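Local coordinates for protein hydrazine synthase subunit alpha (Candidatus Kuenenia stuttgartiensis, PDB 5C2V) that carries out the second half-reaction of hydrazine synthesis, condensing hydroxylamine with ammonia, as the two-heme alpha subunit of hydrazine synthase, at residues D[123-128]-D[166-171]; D[668-673]-D[690-695]. One frame throughout, in Å; residues are numbered along the deposited sequence.

Counting from the N terminus, interaction 1 comes first: residues 123-128 and 166-171 pair after the chain has gone on through strand 139-146 and turned back along strand 154-171, closing a loop of 37 residues within the N-terminal, beta-propeller-containing part of the subunit. Interaction 2 opens only after this loop has closed. It joins 668-673 to 690-695 across 16 intervening residues, inside the C-terminal cytochrome c domain. The two contacts therefore follow in series, neither enclosing nor crossing the other, and lie on opposite sides of the chain's centre, with their own centres about 45 Å apart. One joins strands of a sheet; the other fastens a heme-side loop to a short helix.

Interaction 1. Residues D[123-128]-D[166-171]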
loop_
_atom_site.group_PDB
_atom_site.type_symbol
_atom_site.label_atom_id
_atom_site.label_comp_id
_atom_site.label_asym_id
_atom_site.label_seq_id
_atom_site.Cartn_x
_atom_site.Cartn_y
_atom_site.Cartn_z
ATOM N N GLY D 123 -16.528 -12.800 -32.264
ATOM C CA GLY D 123 -16.097 -12.556 -30.901
ATOM C C GLY D 123 -17.043 -13.181 -29.890
ATOM O O GLY D 123 -17.845 -14.054 -30.225
ATOM N N THR D 124 -16.955 -12.710 -28.648
ATOM C CA THR D 124 -17.801 -13.185 -27.555
ATOM C C THR D 124 -18.741 -12.089 -27.044
ATOM O O THR D 124 -18.368 -10.916 -26.999
ATOM C CB THR D 124 -16.944 -13.696 -26.381
ATOM O OG1 THR D 124 -15.905 -14.547 -26.881
ATOM C CG2 THR D 124 -17.794 -14.465 -25.379
ATOM N N CYS D 125 -19.957 -12.474 -26.657
ATOM C CA CYS D 125 -20.937 -11.537 -26.107
ATOM C C CYS D 125 -21.598 -12.093 -24.846
ATOM O O CYS D 125 -21.891 -13.286 -24.771
ATOM C CB CYS D 125 -22.012 -11.209 -27.145
ATOM S SG CYS D 125 -21.388 -10.654 -28.743
ATOM N N ARG D 126 -21.837 -11.228 -23.863
ATOM C CA ARG D 126 -22.537 -11.635 -22.648
ATOM C C ARG D 126 -23.116 -10.461 -21.853
ATOM O O ARG D 126 -22.910 -9.291 -22.192
ATOM C CB ARG D 126 -21.603 -12.447 -21.746
ATOM C CG ARG D 126 -20.354 -11.706 -21.298
ATOM C CD ARG D 126 -19.503 -12.577 -20.388
ATOM N NE ARG D 126 -20.235 -13.002 -19.197
ATOM C CZ ARG D 126 -20.157 -12.397 -18.017
ATOM N NH1 ARG D 126 -19.374 -11.338 -17.863
ATOM N NH2 ARG D 126 -20.860 -12.851 -16.988
ATOM N N SER D 127 -23.822 -10.811 -20.779
ATOM C CA SER D 127 -24.506 -9.863 -19.894
ATOM C C SER D 127 -25.332 -8.790 -20.611
ATOM O O SER D 127 -25.057 -7.599 -20.468
ATOM C CB SER D 127 -23.486 -9.185 -18.977
ATOM O OG SER D 127 -22.871 -10.129 -18.116
ATOM N N PRO D 128 -26.351 -9.206 -21.384
ATOM C CA PRO D 128 -27.233 -8.222 -22.020
ATOM C C PRO D 128 -28.259 -7.644 -21.046
ATOM O O PRO D 128 -28.720 -8.354 -20.154
ATOM C CB PRO D 128 -27.918 -9.036 -23.115
ATOM C CG PRO D 128 -28.005 -10.405 -22.538
ATOM C CD PRO D 128 -26.775 -10.588 -21.680
ATOM N N ILE D 166 -30.557 -2.754 -26.366
ATOM C CA ILE D 166 -29.886 -3.759 -25.553
ATOM C C ILE D 166 -28.427 -3.392 -25.318
ATOM O O ILE D 166 -27.632 -3.327 -26.254
ATOM C CB ILE D 166 -29.961 -5.156 -26.194
ATOM C CG1 ILE D 166 -31.401 -5.669 -26.181
ATOM C CG2 ILE D 166 -29.060 -6.129 -25.449
ATOM C CD1 ILE D 166 -31.550 -7.087 -26.688
ATOM N N ILE D 167 -28.083 -3.147 -24.058
ATOM C CA ILE D 167 -26.705 -2.850 -23.692
ATOM C C ILE D 167 -26.020 -4.126 -23.227
ATOM O O ILE D 167 -26.448 -4.742 -22.253
ATOM C CB ILE D 167 -26.622 -1.792 -22.574
ATOM C CG1 ILE D 167 -27.555 -0.615 -22.874
ATOM C CG2 ILE D 167 -25.186 -1.322 -22.390
ATOM C CD1 ILE D 167 -27.226 0.118 -24.155
ATOM N N PHE D 168 -24.959 -4.532 -23.917
ATOM C CA PHE D 168 -24.279 -5.767 -23.536
ATOM C C PHE D 168 -22.764 -5.616 -23.541
ATOM O O PHE D 168 -22.231 -4.639 -24.060
ATOM C CB PHE D 168 -24.695 -6.920 -24.459
ATOM C CG PHE D 168 -24.125 -6.830 -25.849
ATOM C CD1 PHE D 168 -24.758 -6.081 -26.826
ATOM C CD2 PHE D 168 -22.965 -7.513 -26.182
ATOM C CE1 PHE D 168 -24.238 -6.004 -28.106
ATOM C CE2 PHE D 168 -22.439 -7.438 -27.458
ATOM C CZ PHE D 168 -23.077 -6.684 -28.422
ATOM N N SER D 169 -22.076 -6.585 -22.949
ATOM C CA SER D 169 -20.620 -6.592 -22.967
ATOM C C SER D 169 -20.127 -7.536 -24.053
ATOM O O SER D 169 -20.661 -8.629 -24.217
ATOM C CB SER D 169 -20.060 -7.005 -21.604
ATOM O OG SER D 169 -18.645 -7.055 -21.630
ATOM N N GLY D 170 -19.112 -7.119 -24.800
ATOM C CA GLY D 170 -18.593 -7.956 -25.863
ATOM C C GLY D 170 -17.137 -7.705 -26.188
ATOM O O GLY D 170 -16.616 -6.612 -25.970
ATOM N N SER D 171 -16.484 -8.725 -26.732
ATOM C CA SER D 171 -15.067 -8.643 -27.054
ATOM C C SER D 171 -14.772 -9.285 -28.403
ATOM O O SER D 171 -15.343 -10.320 -28.735
ATOM C CB SER D 171 -14.237 -9.321 -25.961
ATOM O OG SER D 171 -12.893 -9.492 -26.374
#
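The F168 ring meets C125 obliquely, with CE2 of F168 3.6 Å from SG of C125, a sulfur-aromatic contact. The carbonyl O of R126 lies at the ring's edge, near its plane. CG of F168 stands between the backbone N and the carbonyl carbon (chi1 72°), which starts the ring on the side where C125 lies; Y188 of the neighbouring strand meets the same ring with its plane nearly parallel. The other flat group, the guanidinium of R126, has OG of S127 3.4 Å above its plane, over the centre. Its NE forms a salt bridge with D81, a partner for a charge carried into a buried setting.

The backbones that carry these groups pair antiparallel. T124 and S171 exchange two bonds, N of T124 to O of S171 and N of S171 to O of T124, each 2.9 Å. R126 and S169 form the second hydrogen-bonded pair, N of R126 reaching O of S169 at 2.9 Å. In the non-hydrogen-bonded pair between them, G170 faces C125. Side-chain-free glycine suits the place beside the F168 ring, whose CE2 lies 4.2 Å from CA of G170. OG of S169 is bonded to O of N228. Further on, P128 lays CB 3.9 Å from CG2 of I166.

After R126 pairs with S169, I129 bonds to I167, which gives strand 124-131 one extra residue, S127 and P128 against F168. Together with the positive phi of S127 (47°), this is consistent with a beta bulge in an antiparallel sheet, probably one blade of the N-terminal six-bladed beta-propeller.

Interaction 2. Residues D[668-673]-D[690-695]; sequences PNLGGG and NSLLEP
S691 reaches across to N669 with its hydroxyl, OG lying 2.8 Å from the carbonyl O of N669. CB of the same serine rests 4.0 Å from CB of P668, so one small residue offers both a polar tip and an apolar patch to the loop. Beside it, L670 and L692 cross at about a right angle, CD2 of L670 being 4.2 Å from CG of L692. CG of P668 makes a looser contact with CD2 of L692 at 4.5 Å. Leucines suit this buried flank, where branched methyls can pack against the proline ring.

Behind these contacts, OG of S691 stands beside its own backbone N (chi1 -62°), also within bonding range of O of R687, one turn earlier in helix 687-692. In the loop, N669 has CG anti to the backbone N (chi1 -178°), and its OD1 accepts a weak bond from N of G671. P668 follows a cis peptide bond, and its O accepts from ND1 of H662, an axial ligand of the second heme; L670 also packs on C658, which is covalently bound to that heme.

The S691 hydroxyl has one proton for two carbonyls, so the loop bond may be shared with the helix. The P668 carbonyl bonded to H662 would help to set that imidazole's rotation and, as in other c-type cytochromes, may strengthen its donation to the iron.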
loop_
_atom_site.group_PDB
_atom_site.type_symbol
_atom_site.label_atom_id
_atom_site.label_comp_id
_atom_site.label_asym_id
_atom_site.label_seq_id
_atom_site.Cartn_x
_atom_site.Cartn_y
_atom_site.Cartn_z
ATOM N N PRO D 668 26.156 3.090 -17.931
ATOM C CA PRO D 668 25.458 1.923 -18.480
ATOM C C PRO D 668 26.081 1.461 -19.794
ATOM O O PRO D 668 26.741 2.260 -20.457
ATOM C CB PRO D 668 24.037 2.441 -18.699
ATOM C CG PRO D 668 24.226 3.889 -18.989
ATOM C CD PRO D 668 25.390 4.334 -18.138
ATOM N N ASN D 669 25.875 0.202 -20.169
ATOM C CA ASN D 669 26.512 -0.312 -21.372
ATOM C C ASN D 669 25.592 -0.118 -22.567
ATOM O O ASN D 669 24.580 -0.804 -22.714
ATOM C CB ASN D 669 26.868 -1.791 -21.192
ATOM C CG ASN D 669 27.581 -2.375 -22.396
ATOM O OD1 ASN D 669 28.091 -1.648 -23.247
ATOM N ND2 ASN D 669 27.627 -3.701 -22.467
ATOM N N LEU D 670 25.960 0.833 -23.419
ATOM C CA LEU D 670 25.134 1.234 -24.552
ATOM C C LEU D 670 25.591 0.631 -25.880
ATOM O O LEU D 670 24.988 0.885 -26.921
ATOM C CB LEU D 670 25.094 2.759 -24.641
ATOM C CG LEU D 670 24.623 3.422 -23.343
ATOM C CD1 LEU D 670 24.574 4.935 -23.473
ATOM C CD2 LEU D 670 23.268 2.871 -22.918
ATOM N N GLY D 671 26.662 -0.154 -25.843
ATOM C CA GLY D 671 27.217 -0.732 -27.054
ATOM C C GLY D 671 26.505 -1.998 -27.489
ATOM O O GLY D 671 25.551 -2.435 -26.847
ATOM N N GLY D 672 26.964 -2.584 -28.590
ATOM C CA GLY D 672 26.418 -3.842 -29.067
ATOM C C GLY D 672 25.388 -3.696 -30.171
ATOM O O GLY D 672 24.982 -4.684 -30.784
ATOM N N GLY D 673 24.963 -2.463 -30.427
ATOM C CA GLY D 673 23.977 -2.199 -31.459
ATOM C C GLY D 673 22.616 -2.789 -31.140
ATOM O O GLY D 673 22.203 -2.833 -29.981
ATOM N N ASN D 690 18.345 -3.105 -22.275
ATOM C CA ASN D 690 18.482 -3.862 -21.035
ATOM C C ASN D 690 19.191 -3.051 -19.958
ATOM O O ASN D 690 18.835 -3.118 -18.781
ATOM C CB ASN D 690 19.236 -5.170 -21.282
ATOM C CG ASN D 690 18.365 -6.235 -21.918
ATOM O OD1 ASN D 690 17.571 -6.890 -21.241
ATOM N ND2 ASN D 690 18.514 -6.420 -23.225
ATOM N N SER D 691 20.191 -2.280 -20.371
ATOM C CA SER D 691 20.935 -1.434 -19.447
ATOM C C SER D 691 20.061 -0.315 -18.888
ATOM O O SER D 691 19.974 -0.131 -17.675
ATOM C CB SER D 691 22.164 -0.837 -20.137
ATOM O OG SER D 691 23.064 -1.851 -20.551
ATOM N N LEU D 692 19.406 0.422 -19.781
ATOM C CA LEU D 692 18.640 1.602 -19.391
ATOM C C LEU D 692 17.393 1.272 -18.569
ATOM O O LEU D 692 16.934 2.093 -17.777
ATOM C CB LEU D 692 18.246 2.401 -20.635
ATOM C CG LEU D 692 19.409 3.078 -21.365
ATOM C CD1 LEU D 692 18.966 3.622 -22.714
ATOM C CD2 LEU D 692 20.001 4.183 -20.503
ATOM N N LEU D 693 16.849 0.075 -18.758
ATOM C CA LEU D 693 15.629 -0.326 -18.061
ATOM C C LEU D 693 15.913 -1.120 -16.784
ATOM O O LEU D 693 14.989 -1.611 -16.134
ATOM C CB LEU D 693 14.726 -1.140 -18.992
ATOM C CG LEU D 693 13.767 -0.347 -19.890
ATOM C CD1 LEU D 693 12.859 0.540 -19.052
ATOM C CD2 LEU D 693 14.511 0.480 -20.930
ATOM N N GLU D 694 17.190 -1.248 -16.437
ATOM C CA GLU D 694 17.608 -1.988 -15.247
ATOM C C GLU D 694 17.052 -1.388 -13.955
ATOM O O GLU D 694 17.089 -0.172 -13.764
ATOM C CB GLU D 694 19.137 -2.045 -15.177
ATOM C CG GLU D 694 19.686 -2.782 -13.966
ATOM C CD GLU D 694 21.201 -2.817 -13.941
ATOM O OE1 GLU D 694 21.826 -2.205 -14.834
ATOM O OE2 GLU D 694 21.766 -3.455 -13.028
ATOM N N PRO D 695 16.531 -2.248 -13.064
ATOM C CA PRO D 695 16.010 -1.834 -11.754
ATOM C C PRO D 695 17.101 -1.318 -10.820
ATOM O O PRO D 695 18.285 -1.555 -11.059
ATOM C CB PRO D 695 15.389 -3.122 -11.196
ATOM C CG PRO D 695 15.184 -4.004 -12.379
ATOM C CD PRO D 695 16.300 -3.679 -13.317
#